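Local coordinates for peptidase M28 (Shewanella amazonensis SB2B, PDB 3IIB), which probably acts as a zinc-dependent carboxypeptidase or dipeptidase of peptidase family M28, at residues D249-H257 with E320-D331. Residues are numbered along the deposited sequence; the frame is centred on the assembly and turned at random. Where two conformers were deposited one is given.
With ZN (zinc ion), chain C.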
loop_
_atom_site.group_PDB
_atom_site.type_symbol
_atom_site.label_atom_id
_atom_site.label_comp_id
_atom_site.label_asym_id
_atom_site.label_seq_id
_atom_site.Cartn_x
_atom_site.Cartn_y
_atom_site.Cartn_z
ATOM N N ASP A 249 -6.460 14.390 45.237
ATOM C CA ASP A 249 -6.257 12.948 45.539
ATOM C C ASP A 249 -7.044 12.015 44.610
ATOM O O ASP A 249 -6.812 10.805 44.585
ATOM C CB ASP A 249 -6.616 12.622 47.013
ATOM C CG ASP A 249 -8.042 12.956 47.371
ATOM O OD1 ASP A 249 -8.561 13.991 46.916
ATOM O OD2 ASP A 249 -8.662 12.198 48.166
ATOM N N GLU A 250 -7.976 12.574 43.863
ATOM C CA GLU A 250 -8.738 11.815 42.902
ATOM C C GLU A 250 -8.156 12.022 41.504
ATOM O O GLU A 250 -7.669 13.096 41.187
ATOM C CB GLU A 250 -10.186 12.259 42.905
ATOM C CG GLU A 250 -10.835 12.093 44.247
ATOM C CD GLU A 250 -12.302 12.447 44.259
ATOM O OE1 GLU A 250 -13.022 12.117 43.295
ATOM O OE2 GLU A 250 -12.728 13.052 45.275
ATOM N N ILE A 251 -8.195 10.957 40.710
ATOM C CA ILE A 251 -7.511 10.902 39.429
ATOM C C ILE A 251 -8.481 10.663 38.279
ATOM O O ILE A 251 -9.294 9.746 38.332
ATOM C CB ILE A 251 -6.495 9.756 39.407
ATOM C CG1 ILE A 251 -5.385 10.011 40.431
ATOM C CG2 ILE A 251 -5.911 9.587 38.014
ATOM C CD1 ILE A 251 -4.976 8.758 41.140
ATOM N N VAL A 252 -8.381 11.493 37.255
ATOM C CA VAL A 252 -8.993 11.229 35.957
ATOM C C VAL A 252 -7.840 10.769 35.081
ATOM O O VAL A 252 -6.858 11.512 34.864
ATOM C CB VAL A 252 -9.625 12.479 35.370
ATOM C CG1 VAL A 252 -10.047 12.247 33.902
ATOM C CG2 VAL A 252 -10.811 12.930 36.279
ATOM N N LEU A 253 -7.918 9.543 34.593
ATOM C CA LEU A 253 -6.851 8.941 33.810
ATOM C C LEU A 253 -7.239 8.961 32.334
ATOM O O LEU A 253 -8.288 8.428 31.952
ATOM C CB LEU A 253 -6.637 7.500 34.272
ATOM C CG LEU A 253 -5.418 6.706 33.784
ATOM C CD1 LEU A 253 -5.248 5.437 34.605
ATOM C CD2 LEU A 253 -5.508 6.358 32.332
ATOM N N ILE A 254 -6.386 9.545 31.511
ATOM C CA ILE A 254 -6.580 9.481 30.067
ATOM C C ILE A 254 -5.294 8.894 29.494
ATOM O O ILE A 254 -4.169 9.321 29.823
ATOM C CB ILE A 254 -6.979 10.864 29.451
ATOM C CG1 ILE A 254 -5.928 11.942 29.760
ATOM C CG2 ILE A 254 -8.477 11.286 29.870
ATOM C CD1 ILE A 254 -6.249 13.308 29.055
ATOM N N GLY A 255 -5.474 7.848 28.709
ATOM C CA GLY A 255 -4.341 7.036 28.303
ATOM C C GLY A 255 -4.219 6.771 26.818
ATOM O O GLY A 255 -5.133 7.020 26.013
ATOM N N ALA A 256 -3.075 6.191 26.480
ATOM C CA ALA A 256 -2.781 5.662 25.151
ATOM C C ALA A 256 -1.667 4.664 25.373
ATOM O O ALA A 256 -1.106 4.604 26.490
ATOM C CB ALA A 256 -2.304 6.807 24.186
ATOM N N HIS A 257 -1.265 3.919 24.346
ATOM C CA HIS A 257 -0.011 3.119 24.481
ATOM C C HIS A 257 1.100 3.711 23.643
ATOM O O HIS A 257 0.845 4.205 22.566
ATOM C CB HIS A 257 -0.202 1.621 24.196
ATOM C CG HIS A 257 -0.648 1.268 22.813
ATOM N ND1 HIS A 257 0.228 0.854 21.836
ATOM C CD2 HIS A 257 -1.891 1.158 22.273
ATOM C CE1 HIS A 257 -0.444 0.569 20.734
ATOM N NE2 HIS A 257 -1.734 0.735 20.976
ATOM N N GLU A 320 -4.502 2.756 45.056
ATOM C CA GLU A 320 -4.930 4.044 44.549
ATOM C C GLU A 320 -6.192 3.953 43.681
ATOM O O GLU A 320 -6.763 4.983 43.309
ATOM C CB GLU A 320 -3.798 4.652 43.721
ATOM C CG GLU A 320 -3.887 6.140 43.547
ATOM C CD GLU A 320 -2.869 6.691 42.535
ATOM O OE1 GLU A 320 -2.552 5.989 41.544
ATOM O OE2 GLU A 320 -2.440 7.869 42.675
ATOM N N LEU A 321 -6.602 2.745 43.304
ATOM C CA LEU A 321 -7.711 2.596 42.326
ATOM C C LEU A 321 -9.033 3.144 42.830
ATOM O O LEU A 321 -9.878 3.602 42.059
ATOM C CB LEU A 321 -7.903 1.127 41.939
ATOM C CG LEU A 321 -6.740 0.546 41.101
ATOM C CD1 LEU A 321 -7.039 -0.863 40.605
ATOM C CD2 LEU A 321 -6.320 1.426 39.920
ATOM N N GLU A 322 -9.250 3.052 44.137
ATOM C CA GLU A 322 -10.482 3.567 44.683
ATOM C C GLU A 322 -10.602 5.058 44.426
ATOM O O GLU A 322 -11.710 5.570 44.294
ATOM C CB GLU A 322 -10.529 3.301 46.188
ATOM C CG GLU A 322 -11.870 3.486 46.794
ATOM C CD GLU A 322 -11.948 2.774 48.138
ATOM O OE1 GLU A 322 -11.547 3.394 49.154
ATOM O OE2 GLU A 322 -12.460 1.631 48.174
ATOM N N LYS A 323 -9.470 5.751 44.371
ATOM C CA LYS A 323 -9.439 7.181 44.067
ATOM C C LYS A 323 -9.362 7.525 42.566
ATOM O O LYS A 323 -9.280 8.689 42.211
ATOM C CB LYS A 323 -8.287 7.839 44.830
ATOM C CG LYS A 323 -8.568 8.029 46.330
ATOM C CD LYS A 323 -9.596 9.135 46.562
ATOM C CE LYS A 323 -9.824 9.398 48.044
ATOM N NZ LYS A 323 -10.695 10.584 48.282
ATOM N N HIS A 324 -9.361 6.525 41.682
ATOM C CA HIS A 324 -9.474 6.750 40.240
ATOM C C HIS A 324 -10.924 7.048 39.934
ATOM O O HIS A 324 -11.789 6.201 40.121
ATOM C CB HIS A 324 -9.002 5.554 39.428
ATOM C CG HIS A 324 -7.525 5.482 39.308
ATOM N ND1 HIS A 324 -6.698 5.443 40.413
ATOM C CD2 HIS A 324 -6.712 5.510 38.225
ATOM C CE1 HIS A 324 -5.444 5.413 40.009
ATOM N NE2 HIS A 324 -5.421 5.470 38.688
ATOM N N TYR A 325 -11.213 8.271 39.561
ATOM C CA TYR A 325 -12.591 8.673 39.330
ATOM C C TYR A 325 -13.142 7.980 38.072
ATOM O O TYR A 325 -14.221 7.391 38.098
ATOM C CB TYR A 325 -12.642 10.189 39.217
ATOM C CG TYR A 325 -14.038 10.744 39.038
ATOM C CD1 TYR A 325 -15.011 10.599 40.031
ATOM C CD2 TYR A 325 -14.366 11.449 37.896
ATOM C CE1 TYR A 325 -16.296 11.128 39.848
ATOM C CE2 TYR A 325 -15.666 11.954 37.702
ATOM C CZ TYR A 325 -16.581 11.814 38.686
ATOM O OH TYR A 325 -17.841 12.322 38.450
ATOM N N ILE A 326 -12.390 8.072 36.975
ATOM C CA ILE A 326 -12.757 7.463 35.703
ATOM C C ILE A 326 -11.506 7.329 34.896
ATOM O O ILE A 326 -10.564 8.118 35.069
ATOM C CB ILE A 326 -13.817 8.290 34.959
ATOM C CG1 ILE A 326 -14.418 7.483 33.794
ATOM C CG2 ILE A 326 -13.220 9.609 34.462
ATOM C CD1 ILE A 326 -15.859 7.937 33.403
ATOM N N ALA A 327 -11.480 6.328 34.030
ATOM C CA ALA A 327 -10.372 6.100 33.117
ATOM C C ALA A 327 -10.858 5.925 31.676
ATOM O O ALA A 327 -11.919 5.362 31.479
ATOM C CB ALA A 327 -9.602 4.829 33.535
ATOM N N ALA A 328 -10.068 6.379 30.691
ATOM C CA ALA A 328 -10.373 6.229 29.256
ATOM C C ALA A 328 -9.085 6.182 28.475
ATOM O O ALA A 328 -8.065 6.711 28.931
ATOM C CB ALA A 328 -11.278 7.356 28.706
ATOM N N GLU A 329 -9.122 5.514 27.334
ATOM C CA GLU A 329 -7.941 5.366 26.481
ATOM C C GLU A 329 -8.277 5.576 25.009
ATOM O O GLU A 329 -9.268 5.037 24.515
ATOM C CB GLU A 329 -7.310 4.004 26.644
ATOM C CG GLU A 329 -6.153 3.796 25.691
ATOM C CD GLU A 329 -5.360 2.513 25.921
ATOM O OE1 GLU A 329 -6.001 1.450 26.034
ATOM O OE2 GLU A 329 -4.092 2.584 25.990
ATOM N N SER A 330 -7.425 6.335 24.330
ATOM C CA SER A 330 -7.493 6.526 22.873
ATOM C C SER A 330 -6.555 5.490 22.222
ATOM O O SER A 330 -5.321 5.595 22.333
ATOM C CB SER A 330 -7.048 7.912 22.495
ATOM O OG SER A 330 -7.207 8.186 21.087
ATOM N N ASP A 331 -7.139 4.516 21.542
ATOM C CA ASP A 331 -6.352 3.495 20.803
ATOM C C ASP A 331 -7.212 2.902 19.680
ATOM O O ASP A 331 -7.377 1.697 19.580
ATOM C CB ASP A 331 -5.874 2.382 21.712
ATOM C CG ASP A 331 -4.965 1.416 20.992
ATOM O OD1 ASP A 331 -4.267 1.871 20.077
ATOM O OD2 ASP A 331 -4.909 0.240 21.352
HETATM ZN ZN ZN C . -3.309 -0.010 19.683
HETATM O O HOH W 1 -5.254 -0.672 18.483
HETATM O O HOH W 2 -2.786 -1.884 19.651
#
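H257, ending its strand, and D331, just past the neighbouring parallel strand, converge on one zinc ion. H257 gives NE2, 2.2 Å from the metal; D331 binds through both carboxylate oxygens, OD1 at 2.1 Å and OD2 at 2.3 Å, beside the edge of the imidazole. D269 and two waters complete this site, and D269 also reaches the second zinc of the pair. CG of D331 lies opposite the backbone N (chi1 -174°), swinging the carboxylate out to the metal.

Behind the metal, six backbone hydrogen bonds join 251-257 to 324-329 and their flanks, from I251 N with K323 O to S330 N with G255 O (2.9 Å). G255, lacking a side chain, lies opposite E329, whose CG packs 3.4 Å from G255 O while OE1 bonds to D376 N. Two residues back along the strands, L253 CB meets A327 CB on the sheet face carrying H324. That imidazole is sandwiched: I251 CB sits over one face in a CH-pi contact (4.3 Å to the centroid), L321 CD2 covers the other, and L253 CD1 comes to the edge. ND1 donates to E320 O from above the carbonyl plane, and NE2 pairs with Y313. A leucine in its place would probably leave E320 O and the Y313 hydroxyl without these partners. At the far end, one conformer of K323 puts NZ in a salt bridge to D249 OD2 (2.6 Å).

Such is the logic of the zinc exopeptidase fold: adjacent parallel strands deliver ligands at or beyond their C-terminal ends, and the carboxylates of D331 and D269 would probably offset much of the zinc's charge.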